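Local coordinates for 1-Cys peroxiredoxin (Vibrio vulnificus MO6-24/O, PDB 5K2I), which probably reduces hydrogen peroxide with a single peroxidatic cysteine and is implicated in scavenging peroxides and nitric oxide, at residues Val139-Pro142 with Lys143-Glu146; Ser75-Asp78 with Ala79-Lys83. All coordinates share one frame; numbering follows the deposited sequence.

Contact 1. Residues Val139-Pro142 with Lys143-Glu146; sequences VEAP and KSFE
A Schellman-type turn, in which Ala-141 and Glu-146 meet across a short 3-10 turn at Pro-142 and Lys-143, shapes the loop that leaves strand 133-139. The carbonyl of Ala-141 is its focus. Ser-144 N donates to Ala-141 O at 3.2 Å, and this is the bond that closes the 3-10 turn. Glu-146 N also points at Ala-141 O, almost straight (177°) but long at 3.3 Å, a weak six-to-one bond. Inside it, Phe-145 N reaches Pro-142 O at 3.2 Å. Phe-145 adopts left-handed helical angles, phi and psi both positive, and this left-handed residue turns the chain so that Glu-146 N points back at Ala-141 O. Proline suits the first turn position because its ring holds phi near the helical value, and its lack of an amide hydrogen there costs no bond within the turn. Ser-144 adds its side chain: with OG lying between the backbone N and the carbonyl carbon (chi1 53°), the hydroxyl bends back to donate a weak bond to Ala-141 O. One carbonyl oxygen is thus gripped by two amides and a hydroxyl, two of the three bonds being weak. Beyond the turn, Phe-145 carries its ring to the second subunit, where it meets the ring of Phe-117 of that subunit, while Ser-144 packs on Thr-114 of the same neighbour; the loop is therefore part of the dimer contact. Upstream, Glu-140 forms a salt bridge with Arg-124 of strand 120-130. The small methyl of Ala-141 lies against both arms of the turn, its CB 3.8 Å from Glu-146 CG and 3.7 Å from Ser-144 OG.

Contact 2. Residues Ser75-Asp78 with Ala79-Lys83; sequences SVND and AFVMK
Asp-78 sits at the N-cap of helix 79-88, where its carboxylate reaches Phe-80 and Val-81. OD1 of Asp-78 accepts from Val-81 N at 3.0 Å, the amide meeting it from above the carboxylate plane, and a second, strongly bent and weak bond comes from Phe-80 N. The side chain folds over the helix start because its CG stands between the backbone N and the carbonyl carbon (chi1 62°). Its negative charge probably also interacts well with the positive end of the helix dipole. Asp-78 O meanwhile takes Met-82 N at 3.0 Å, beginning the regular helical bonding.

The packed side lies under this cap. Met-82, bent at both chi2 and chi3, curls its sulfur back so that SD rests 3.7 Å from Ser-75 CB and 3.9 Å from Asn-77 CB; a flexible thioether suits this buried corner. Ser-75 OG donates to Asn-77 OD1 at 2.7 Å, and that oxygen also accepts from Ala-43 N, which fixes the amide. The outer side is looser: Phe-80 is exposed, and Val-81 lies partly exposed across the carboxylate, its CG2 3.5 Å from Asp-78 OD2 and its CG1 beside Asn-77 ND2. This is an Asp N-cap at the first turn of the helix in the beta-alpha-beta crossover from strand 70-75 to strand 95-98, as expected of a thioredoxin-like fold.

From the N terminus, contact 2 comes first and contact 1 follows much later; they stand in series, neither enclosing nor crossing the other. Each closes a tight local bend just after a strand of the mixed sheet. Residues 75-83 turn the chain from strand 70-75 into helix 79-88, while residues 139-146 lead from strand 133-139 into the loop before helix 150-156. The two strands belong to one sheet, joined through strands 34-40 and 120-130. The sites do not touch: their centres are 25 Å apart and their nearest atoms about 12 Å. Contact 2 is partly buried within the subunit, whereas contact 1 projects towards the second subunit.

Contact 1. Residues Val139-Pro142 with Lys143-Glu146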
loop_
_atom_site.group_PDB
_atom_site.type_symbol
_atom_site.label_atom_id
_atom_site.label_comp_id
_atom_site.label_asym_id
_atom_site.label_seq_id
_atom_site.Cartn_x
_atom_site.Cartn_y
_atom_site.Cartn_z
ATOM N N VAL A 139 -6.350 -9.920 7.884
ATOM C CA VAL A 139 -5.135 -9.122 8.020
ATOM C C VAL A 139 -4.584 -8.786 6.635
ATOM O O VAL A 139 -4.549 -9.650 5.746
ATOM C CB VAL A 139 -4.066 -9.874 8.857
ATOM C CG1 VAL A 139 -2.833 -9.018 9.033
ATOM C CG2 VAL A 139 -4.642 -10.269 10.224
ATOM N N GLU A 140 -4.175 -7.537 6.442
ATOM C CA GLU A 140 -3.572 -7.140 5.164
ATOM C C GLU A 140 -2.332 -7.986 4.863
ATOM O O GLU A 140 -1.529 -8.268 5.748
ATOM C CB GLU A 140 -3.205 -5.644 5.177
ATOM C CG GLU A 140 -2.681 -5.114 3.831
ATOM C CD GLU A 140 -2.145 -3.688 3.879
ATOM O OE1 GLU A 140 -1.711 -3.218 4.953
ATOM O OE2 GLU A 140 -2.133 -3.042 2.806
ATOM N N ALA A 141 -2.192 -8.405 3.609
ATOM C CA ALA A 141 -0.950 -9.024 3.144
ATOM C C ALA A 141 -0.517 -8.282 1.893
ATOM O O ALA A 141 -0.857 -8.685 0.776
ATOM C CB ALA A 141 -1.134 -10.513 2.864
ATOM N N PRO A 142 0.205 -7.166 2.070
ATOM C CA PRO A 142 0.429 -6.244 0.951
ATOM C C PRO A 142 1.229 -6.831 -0.210
ATOM O O PRO A 142 0.948 -6.468 -1.357
ATOM C CB PRO A 142 1.180 -5.070 1.600
ATOM C CG PRO A 142 1.674 -5.586 2.909
ATOM C CD PRO A 142 0.704 -6.629 3.347
ATOM N N LYS A 143 2.169 -7.733 0.061
ATOM C CA LYS A 143 3.011 -8.247 -1.020
ATOM C C LYS A 143 2.220 -9.141 -1.959
ATOM O O LYS A 143 2.614 -9.341 -3.105
ATOM C CB LYS A 143 4.211 -9.004 -0.461
ATOM C CG LYS A 143 5.191 -8.087 0.260
ATOM C CD LYS A 143 6.389 -8.864 0.785
ATOM C CE LYS A 143 7.292 -7.973 1.622
ATOM N NZ LYS A 143 8.520 -8.685 2.082
ATOM N N SER A 144 1.097 -9.673 -1.500
ATOM C CA SER A 144 0.311 -10.528 -2.381
ATOM C C SER A 144 -1.044 -9.905 -2.717
ATOM O O SER A 144 -1.947 -10.600 -3.190
ATOM C CB SER A 144 0.136 -11.922 -1.770
ATOM O OG SER A 144 -0.387 -11.856 -0.458
ATOM N N PHE A 145 -1.159 -8.593 -2.520
ATOM C CA PHE A 145 -2.369 -7.859 -2.879
ATOM C C PHE A 145 -3.623 -8.549 -2.367
ATOM O O PHE A 145 -4.562 -8.768 -3.125
ATOM C CB PHE A 145 -2.472 -7.684 -4.404
ATOM C CG PHE A 145 -1.430 -6.770 -4.978
ATOM C CD1 PHE A 145 -0.186 -7.260 -5.335
ATOM C CD2 PHE A 145 -1.691 -5.423 -5.142
ATOM C CE1 PHE A 145 0.780 -6.417 -5.861
ATOM C CE2 PHE A 145 -0.730 -4.575 -5.663
ATOM C CZ PHE A 145 0.506 -5.073 -6.021
ATOM N N GLU A 146 -3.613 -8.944 -1.099
ATOM C CA GLU A 146 -4.825 -9.457 -0.480
ATOM C C GLU A 146 -5.660 -8.248 -0.082
ATOM O O GLU A 146 -5.510 -7.694 1.016
ATOM C CB GLU A 146 -4.497 -10.353 0.713
ATOM C CG GLU A 146 -3.742 -11.608 0.324
ATOM C CD GLU A 146 -4.621 -12.647 -0.352
ATOM O OE1 GLU A 146 -5.841 -12.417 -0.482
ATOM O OE2 GLU A 146 -4.080 -13.689 -0.774
#

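Contact 2. Residues Ser75-Asp78 with Ala79-Lys83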
loop_
_atom_site.group_PDB
_atom_site.type_symbol
_atom_site.label_atom_id
_atom_site.label_comp_id
_atom_site.label_asym_id
_atom_site.label_seq_id
_atom_site.Cartn_x
_atom_site.Cartn_y
_atom_site.Cartn_z
ATOM N N SER A 75 -6.082 2.497 16.500
ATOM C CA SER A 75 -4.762 2.799 15.969
ATOM C C SER A 75 -3.800 2.996 17.135
ATOM O O SER A 75 -4.221 3.310 18.258
ATOM C CB SER A 75 -4.801 4.053 15.082
ATOM O OG SER A 75 -3.549 4.233 14.434
ATOM N N VAL A 76 -2.514 2.810 16.865
ATOM C CA VAL A 76 -1.472 3.202 17.804
ATOM C C VAL A 76 -1.283 4.706 17.630
ATOM O O VAL A 76 -0.443 5.182 16.853
ATOM C CB VAL A 76 -0.160 2.426 17.583
ATOM C CG1 VAL A 76 0.860 2.835 18.638
ATOM C CG2 VAL A 76 -0.423 0.924 17.658
ATOM N N ASN A 77 -2.155 5.422 18.330
ATOM C CA ASN A 77 -2.197 6.878 18.432
ATOM C C ASN A 77 -2.773 7.174 19.801
ATOM O O ASN A 77 -3.416 6.306 20.395
ATOM C CB ASN A 77 -3.096 7.529 17.375
ATOM C CG ASN A 77 -2.470 7.554 15.989
ATOM O OD1 ASN A 77 -2.812 6.734 15.135
ATOM N ND2 ASN A 77 -1.576 8.506 15.750
ATOM N N ASP A 78 -2.594 8.396 20.282
ATOM C CA ASP A 78 -3.246 8.786 21.529
ATOM C C ASP A 78 -4.681 9.225 21.281
ATOM O O ASP A 78 -5.095 9.459 20.136
ATOM C CB ASP A 78 -2.478 9.905 22.213
ATOM C CG ASP A 78 -2.419 11.139 21.364
ATOM O OD1 ASP A 78 -3.430 11.882 21.379
ATOM O OD2 ASP A 78 -1.389 11.343 20.681
ATOM N N ALA A 79 -5.435 9.340 22.371
ATOM C CA ALA A 79 -6.852 9.627 22.290
ATOM C C ALA A 79 -7.171 11.018 21.740
ATOM O O ALA A 79 -8.240 11.202 21.160
ATOM C CB ALA A 79 -7.489 9.438 23.681
ATOM N N PHE A 80 -6.276 11.991 21.903
ATOM C CA PHE A 80 -6.558 13.317 21.322
ATOM C C PHE A 80 -6.477 13.269 19.801
ATOM O O PHE A 80 -7.341 13.818 19.104
ATOM C CB PHE A 80 -5.593 14.386 21.853
ATOM C CG PHE A 80 -5.699 14.614 23.337
ATOM C CD1 PHE A 80 -6.823 15.200 23.882
ATOM C CD2 PHE A 80 -4.678 14.210 24.182
ATOM C CE1 PHE A 80 -6.927 15.401 25.257
ATOM C CE2 PHE A 80 -4.768 14.407 25.560
ATOM C CZ PHE A 80 -5.903 14.996 26.095
ATOM N N VAL A 81 -5.456 12.603 19.283
ATOM C CA VAL A 81 -5.327 12.467 17.838
ATOM C C VAL A 81 -6.481 11.644 17.263
ATOM O O VAL A 81 -7.020 11.985 16.214
ATOM C CB VAL A 81 -3.974 11.841 17.465
ATOM C CG1 VAL A 81 -3.922 11.509 15.977
ATOM C CG2 VAL A 81 -2.850 12.795 17.824
ATOM N N MET A 82 -6.897 10.580 17.956
ATOM C CA MET A 82 -8.010 9.773 17.446
ATOM C C MET A 82 -9.328 10.558 17.407
ATOM O O MET A 82 -10.105 10.430 16.454
ATOM C CB MET A 82 -8.190 8.488 18.266
ATOM C CG MET A 82 -7.052 7.473 18.099
ATOM S SD MET A 82 -6.826 6.917 16.385
ATOM C CE MET A 82 -8.239 5.836 16.183
ATOM N N LYS A 83 -9.574 11.371 18.433
ATOM C CA LYS A 83 -10.749 12.224 18.444
ATOM C C LYS A 83 -10.710 13.218 17.283
ATOM O O LYS A 83 -11.706 13.397 16.587
ATOM C CB LYS A 83 -10.856 12.959 19.780
ATOM C CG LYS A 83 -12.059 13.884 19.879
ATOM C CD LYS A 83 -12.214 14.395 21.305
ATOM C CE LYS A 83 -13.455 15.259 21.447
ATOM N NZ LYS A 83 -13.317 16.486 20.623
#